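Long-range contacts in ferric-siderophore receptor protein (Streptomyces coelicolor, PDB 2X4L), which probably binds iron-loaded siderophores outside the cell membrane and hands them to an ABC-type importer, as solute-binding proteins of its family do: residues W29-D34 against L156-E161; V39-V44 against L139-A144. One frame throughout, in Å; residues are numbered along the deposited sequence.

Contact 1 (W29-D34 against L156-E161); sequences WSFKDD and LQRMWE
Arg158 reaches out from helix 153-165 and fits its guanidinium between Asp34, the backbone of Lys32 and the ring of Phe31. Its chain is bent at chi2 and chi3, and the side-on edge of the group faces Asp34, where a single oxygen takes both bonds: NE lies 2.6 Å from OD1 of Asp34 on the syn side, while NH2, 2.8 Å from the same OD1, comes from above the carboxylate plane. NH2 also gives a nearly straight bond (174°) to O of Lys32, on a carbonyl lone pair, at 2.8 Å. The other oxygen of Asp34, OD2, accepts from the backbone N of Ser146. In this solute-binding protein fold the contact ties the N-terminal hairpin strand 29-32 to a helix running nearly antiparallel to it, with segment axes 10.6 Å apart. In Phe31, chi1 (-171°) puts CG anti to the backbone N; from there the ring's CZ lies 3.7 Å from NH1 of Arg158, the ring and guanidinium planes only 15° apart. NH1 is held further by Glu161 OE1 one helical turn on, at 3.3 Å, and by a water that bridges it to O of Lys32. An alanine in place of Arg158 would probably leave the Asp34 carboxylate without its positive partner and open a gap beside the Phe31 ring.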
loop_
_atom_site.group_PDB
_atom_site.type_symbol
_atom_site.label_atom_id
_atom_site.label_comp_id
_atom_site.label_asym_id
_atom_site.label_seq_id
_atom_site.Cartn_x
_atom_site.Cartn_y
_atom_site.Cartn_z
ATOM N N TRP A 29 27.377 -1.547 -6.524
ATOM C CA TRP A 29 26.148 -1.517 -5.759
ATOM C C TRP A 29 25.652 -2.914 -5.531
ATOM O O TRP A 29 25.634 -3.727 -6.486
ATOM C CB TRP A 29 25.083 -0.806 -6.649
ATOM C CG TRP A 29 23.652 -0.841 -6.031
ATOM C CD1 TRP A 29 23.166 -0.077 -4.967
ATOM C CD2 TRP A 29 22.545 -1.664 -6.435
ATOM N NE1 TRP A 29 21.870 -0.361 -4.737
ATOM C CE2 TRP A 29 21.476 -1.354 -5.586
ATOM C CE3 TRP A 29 22.360 -2.653 -7.425
ATOM C CZ2 TRP A 29 20.234 -1.942 -5.720
ATOM C CZ3 TRP A 29 21.025 -3.241 -7.568
ATOM C CH2 TRP A 29 20.049 -2.899 -6.697
ATOM N N SER A 30 25.209 -3.198 -4.299
ATOM C CA SER A 30 24.713 -4.535 -3.943
ATOM C C SER A 30 23.430 -4.349 -3.107
ATOM O O SER A 30 23.336 -3.453 -2.228
ATOM C CB SER A 30 25.840 -5.255 -3.174
ATOM O OG SER A 30 25.405 -6.509 -2.729
ATOM N N PHE A 31 22.431 -5.190 -3.324
ATOM C CA PHE A 31 21.296 -5.224 -2.413
ATOM C C PHE A 31 20.719 -6.625 -2.327
ATOM O O PHE A 31 20.401 -7.238 -3.357
ATOM C CB PHE A 31 20.198 -4.279 -2.913
ATOM C CG PHE A 31 19.074 -4.094 -1.908
ATOM C CD1 PHE A 31 19.300 -3.308 -0.773
ATOM C CD2 PHE A 31 17.795 -4.666 -2.112
ATOM C CE1 PHE A 31 18.289 -3.113 0.166
ATOM C CE2 PHE A 31 16.863 -4.544 -1.153
ATOM C CZ PHE A 31 17.020 -3.726 -0.074
ATOM N N LYS A 32 20.482 -7.114 -1.128
ATOM C CA LYS A 32 19.864 -8.418 -0.934
ATOM C C LYS A 32 18.363 -8.159 -0.636
ATOM O O LYS A 32 18.049 -7.530 0.361
ATOM C CB LYS A 32 20.555 -9.164 0.184
ATOM C CG LYS A 32 19.928 -10.569 0.424
ATOM C CD LYS A 32 20.655 -11.320 1.652
ATOM C CE LYS A 32 19.916 -12.615 2.036
ATOM N NZ LYS A 32 20.392 -13.847 1.269
ATOM N N ASP A 33 17.476 -8.601 -1.508
ATOM C CA ASP A 33 16.057 -8.319 -1.305
ATOM C C ASP A 33 15.293 -9.337 -0.445
ATOM O O ASP A 33 15.934 -10.220 0.200
ATOM C CB ASP A 33 15.321 -8.153 -2.676
ATOM C CG ASP A 33 15.039 -9.506 -3.402
ATOM O OD1 ASP A 33 15.366 -10.578 -2.816
ATOM O OD2 ASP A 33 14.426 -9.527 -4.455
ATOM N N ASP A 34 13.984 -9.213 -0.388
ATOM C CA ASP A 34 13.194 -10.031 0.565
ATOM C C ASP A 34 12.824 -11.395 0.027
ATOM O O ASP A 34 12.097 -12.196 0.738
ATOM C CB ASP A 34 11.923 -9.301 0.986
ATOM C CG ASP A 34 12.245 -8.140 1.875
ATOM O OD1 ASP A 34 13.303 -8.149 2.588
ATOM O OD2 ASP A 34 11.363 -7.264 1.960
ATOM N N LEU A 156 9.029 -0.698 5.624
ATOM C CA LEU A 156 9.518 0.717 5.661
ATOM C C LEU A 156 11.012 0.793 5.867
ATOM O O LEU A 156 11.724 1.548 5.196
ATOM C CB LEU A 156 8.805 1.520 6.749
ATOM C CG LEU A 156 7.380 1.931 6.354
ATOM C CD1 LEU A 156 6.667 2.594 7.570
ATOM C CD2 LEU A 156 7.452 2.975 5.283
ATOM N N GLN A 157 11.502 0.019 6.808
ATOM C CA GLN A 157 12.936 0.133 6.993
ATOM C C GLN A 157 13.677 -0.543 5.826
ATOM O O GLN A 157 14.732 -0.003 5.448
ATOM C CB GLN A 157 13.298 -0.347 8.318
ATOM C CG GLN A 157 13.091 -1.752 8.598
ATOM C CD GLN A 157 13.996 -2.139 9.756
ATOM O OE1 GLN A 157 13.523 -2.351 10.889
ATOM N NE2 GLN A 157 15.305 -2.152 9.500
ATOM N N ARG A 158 13.111 -1.615 5.219
ATOM C CA ARG A 158 13.780 -2.347 4.073
ATOM C C ARG A 158 13.859 -1.342 2.858
ATOM O O ARG A 158 14.872 -1.198 2.134
ATOM C CB ARG A 158 13.034 -3.622 3.664
ATOM C CG ARG A 158 13.054 -4.794 4.726
ATOM C CD ARG A 158 14.477 -5.351 4.860
ATOM N NE ARG A 158 14.747 -6.248 3.722
ATOM C CZ ARG A 158 15.840 -6.264 2.982
ATOM N NH1 ARG A 158 16.864 -5.394 3.171
ATOM N NH2 ARG A 158 15.900 -7.189 2.047
ATOM N N MET A 159 12.752 -0.618 2.590
ATOM C CA MET A 159 12.732 0.397 1.516
ATOM C C MET A 159 13.694 1.570 1.775
ATOM O O MET A 159 14.313 2.117 0.839
ATOM C CB MET A 159 11.300 0.922 1.336
ATOM C CG MET A 159 11.128 1.848 0.066
ATOM S SD MET A 159 11.463 0.966 -1.513
ATOM C CE MET A 159 9.935 0.061 -1.646
ATOM N N TRP A 160 13.787 1.997 3.052
ATOM C CA TRP A 160 14.771 2.990 3.436
ATOM C C TRP A 160 16.188 2.524 3.138
ATOM O O TRP A 160 16.993 3.284 2.547
ATOM C CB TRP A 160 14.547 3.264 4.901
ATOM C CG TRP A 160 15.569 4.004 5.639
ATOM C CD1 TRP A 160 16.865 3.640 5.850
ATOM C CD2 TRP A 160 15.353 5.181 6.398
ATOM N NE1 TRP A 160 17.509 4.576 6.579
ATOM C CE2 TRP A 160 16.597 5.526 6.974
ATOM C CE3 TRP A 160 14.253 6.021 6.590
ATOM C CZ2 TRP A 160 16.779 6.664 7.763
ATOM C CZ3 TRP A 160 14.408 7.139 7.400
ATOM C CH2 TRP A 160 15.683 7.456 7.980
ATOM N N GLU A 161 16.513 1.290 3.521
ATOM C CA GLU A 161 17.852 0.759 3.209
ATOM C C GLU A 161 18.089 0.765 1.687
ATOM O O GLU A 161 19.225 1.081 1.246
ATOM C CB GLU A 161 17.996 -0.671 3.784
ATOM C CG GLU A 161 17.931 -0.624 5.306
ATOM C CD GLU A 161 17.645 -1.966 6.026
ATOM O OE1 GLU A 161 17.511 -3.022 5.363
ATOM O OE2 GLU A 161 17.641 -1.953 7.319
HETATM O O HOH W 1 19.335 -5.861 2.204
#

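Contact 2 (V39-V44 against L139-A144); sequences VKLDKV and LAPSVA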
loop_
_atom_site.group_PDB
_atom_site.type_symbol
_atom_site.label_atom_id
_atom_site.label_comp_id
_atom_site.label_asym_id
_atom_site.label_seq_id
_atom_site.Cartn_x
_atom_site.Cartn_y
_atom_site.Cartn_z
ATOM N N VAL A 39 21.369 -8.767 -5.587
ATOM C CA VAL A 39 21.729 -8.191 -6.884
ATOM C C VAL A 39 23.003 -7.394 -6.709
ATOM O O VAL A 39 23.086 -6.581 -5.792
ATOM C CB VAL A 39 20.573 -7.273 -7.387
ATOM C CG1 VAL A 39 20.977 -6.579 -8.719
ATOM C CG2 VAL A 39 19.273 -8.092 -7.504
ATOM N N LYS A 40 23.985 -7.614 -7.581
ATOM C CA LYS A 40 25.265 -6.892 -7.549
ATOM C C LYS A 40 25.532 -6.285 -8.904
ATOM O O LYS A 40 25.593 -7.020 -9.896
ATOM C CB LYS A 40 26.345 -7.904 -7.229
ATOM C CG LYS A 40 26.215 -8.656 -5.911
ATOM C CD LYS A 40 27.576 -9.433 -5.617
ATOM C CE LYS A 40 27.722 -10.762 -6.411
ATOM N NZ LYS A 40 26.527 -11.668 -6.270
ATOM N N LEU A 41 25.731 -4.964 -8.971
ATOM C CA LEU A 41 26.045 -4.280 -10.270
ATOM C C LEU A 41 27.315 -3.526 -10.085
ATOM O O LEU A 41 27.705 -3.194 -8.969
ATOM C CB LEU A 41 24.905 -3.320 -10.656
ATOM C CG LEU A 41 23.526 -4.010 -10.775
ATOM C CD1 LEU A 41 22.501 -2.965 -11.147
ATOM C CD2 LEU A 41 23.570 -5.196 -11.777
ATOM N N ASP A 42 27.980 -3.236 -11.183
ATOM C CA ASP A 42 29.273 -2.600 -11.066
ATOM C C ASP A 42 29.100 -1.123 -10.724
ATOM O O ASP A 42 30.060 -0.466 -10.272
ATOM C CB ASP A 42 29.951 -2.728 -12.409
ATOM C CG ASP A 42 30.675 -4.039 -12.571
ATOM O OD1 ASP A 42 30.446 -4.963 -11.778
ATOM O OD2 ASP A 42 31.542 -4.145 -13.462
ATOM N N LYS A 43 27.907 -0.573 -10.987
ATOM C CA LYS A 43 27.669 0.809 -10.604
ATOM C C LYS A 43 26.290 0.872 -10.037
ATOM O O LYS A 43 25.497 -0.019 -10.340
ATOM C CB LYS A 43 27.747 1.726 -11.791
ATOM C CG LYS A 43 26.808 1.364 -12.869
ATOM C CD LYS A 43 26.859 2.446 -13.998
ATOM C CE LYS A 43 25.524 2.564 -14.740
ATOM N NZ LYS A 43 24.419 3.003 -13.784
ATOM N N VAL A 44 25.975 1.960 -9.326
ATOM C CA VAL A 44 24.631 2.184 -8.815
ATOM C C VAL A 44 23.718 2.382 -10.014
ATOM O O VAL A 44 24.014 3.207 -10.893
ATOM C CB VAL A 44 24.573 3.443 -7.882
ATOM C CG1 VAL A 44 23.164 3.716 -7.425
ATOM C CG2 VAL A 44 25.468 3.213 -6.641
ATOM N N LEU A 139 15.572 -8.593 -19.180
ATOM C CA LEU A 139 16.140 -7.280 -19.450
ATOM C C LEU A 139 16.784 -6.565 -18.297
ATOM O O LEU A 139 17.619 -5.678 -18.502
ATOM C CB LEU A 139 15.052 -6.382 -20.016
ATOM C CG LEU A 139 14.689 -6.806 -21.437
ATOM C CD1 LEU A 139 13.276 -6.401 -21.806
ATOM C CD2 LEU A 139 15.728 -6.209 -22.445
ATOM N N ALA A 140 16.545 -7.035 -17.082
ATOM C CA ALA A 140 17.254 -6.477 -15.921
ATOM C C ALA A 140 16.971 -7.282 -14.684
ATOM O O ALA A 140 15.883 -7.870 -14.575
ATOM C CB ALA A 140 16.793 -4.979 -15.644
ATOM N N PRO A 141 17.869 -7.282 -13.678
ATOM C CA PRO A 141 17.594 -7.973 -12.452
ATOM C C PRO A 141 16.437 -7.243 -11.710
ATOM O O PRO A 141 16.149 -6.040 -11.939
ATOM C CB PRO A 141 18.921 -7.832 -11.612
ATOM C CG PRO A 141 19.482 -6.630 -12.189
ATOM C CD PRO A 141 19.140 -6.540 -13.610
ATOM N N SER A 142 15.857 -7.968 -10.769
ATOM C CA SER A 142 14.798 -7.423 -9.952
ATOM C C SER A 142 15.078 -7.458 -8.469
ATOM O O SER A 142 15.862 -8.342 -7.963
ATOM C CB SER A 142 13.460 -8.174 -10.211
ATOM O OG SER A 142 13.652 -9.578 -9.972
ATOM N N VAL A 143 14.370 -6.579 -7.775
ATOM C CA VAL A 143 14.446 -6.459 -6.317
ATOM C C VAL A 143 12.985 -6.418 -5.830
ATOM O O VAL A 143 12.168 -5.612 -6.354
ATOM C CB VAL A 143 15.164 -5.110 -5.922
ATOM C CG1 VAL A 143 14.911 -4.821 -4.453
ATOM C CG2 VAL A 143 16.666 -5.157 -6.194
ATOM N N ALA A 144 12.639 -7.334 -4.932
ATOM C CA ALA A 144 11.302 -7.347 -4.343
ATOM C C ALA A 144 11.395 -6.970 -2.830
ATOM O O ALA A 144 12.171 -7.552 -2.078
ATOM C CB ALA A 144 10.688 -8.692 -4.493
#
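Val39 sets both its methyl groups against the backbone and ring of segment 139-144, and no hydrogen bond crosses between the two segments. Its side chain and that of Pro141 cross at about a right angle. CG1, anti to the backbone N of Val39 (chi1 176°), touches two carbons of the proline ring, lying 3.8 Å from CB of Pro141 and equally far from CG. The second methyl, CG2, anti to the carbonyl carbon, also touches CB of Pro141 and reaches the residues that follow the proline: it rests 3.5 Å from the backbone O of Ser142 and 4.1 Å from CG2 of Val143. One valine thus spans three consecutive residues. Leu41, two residues on and directed to the same side of its strand, adds a looser touch at the proline, its CD2 4.4 Å from CG of Pro141. Lys40 between them points away, the alternation expected of a strand that turns one side to its neighbour. Ser142 points away from segment 39-44, and its OG is hydrogen-bonded to Arg35 in the loop between the two hairpin strands. The packing, mostly apolar, sets the small hairpin against the start of an edge strand. Strand 38-41 is half of that antiparallel hairpin, paired with strand 29-32, whose Trp29 also packs on Leu41. Strand 142-146 is an outermost strand of the five-stranded parallel sheet; Pro141 and Val143 hydrogen-bond through their backbones to its inner neighbour, strand 113-118, and helix 133-139 precedes the strand, joined to it by the short loop that carries Pro141.

The two contacts share the N-terminal hairpin, since strands 29-32 and 38-41 are neighbours in one sheet: contact 1 fastens the first strand and the turn after it to helix 153-165, and contact 2 lays the second on the start of strand 142-146, which precedes that helix in the chain. Their centres are about 12 Å apart. Direct links join them: O of Trp29 is 2.8 Å from N of Leu41 and OD2 of Asp33 is 2.9 Å from N of Ala144, both probable hydrogen bonds, while CZ3 of Trp29 packs 3.5 Å from CG1 of Val39. On one side of the chain's centre, the centres of contacts 1 and 2 lie about 17 and 24 Å from it.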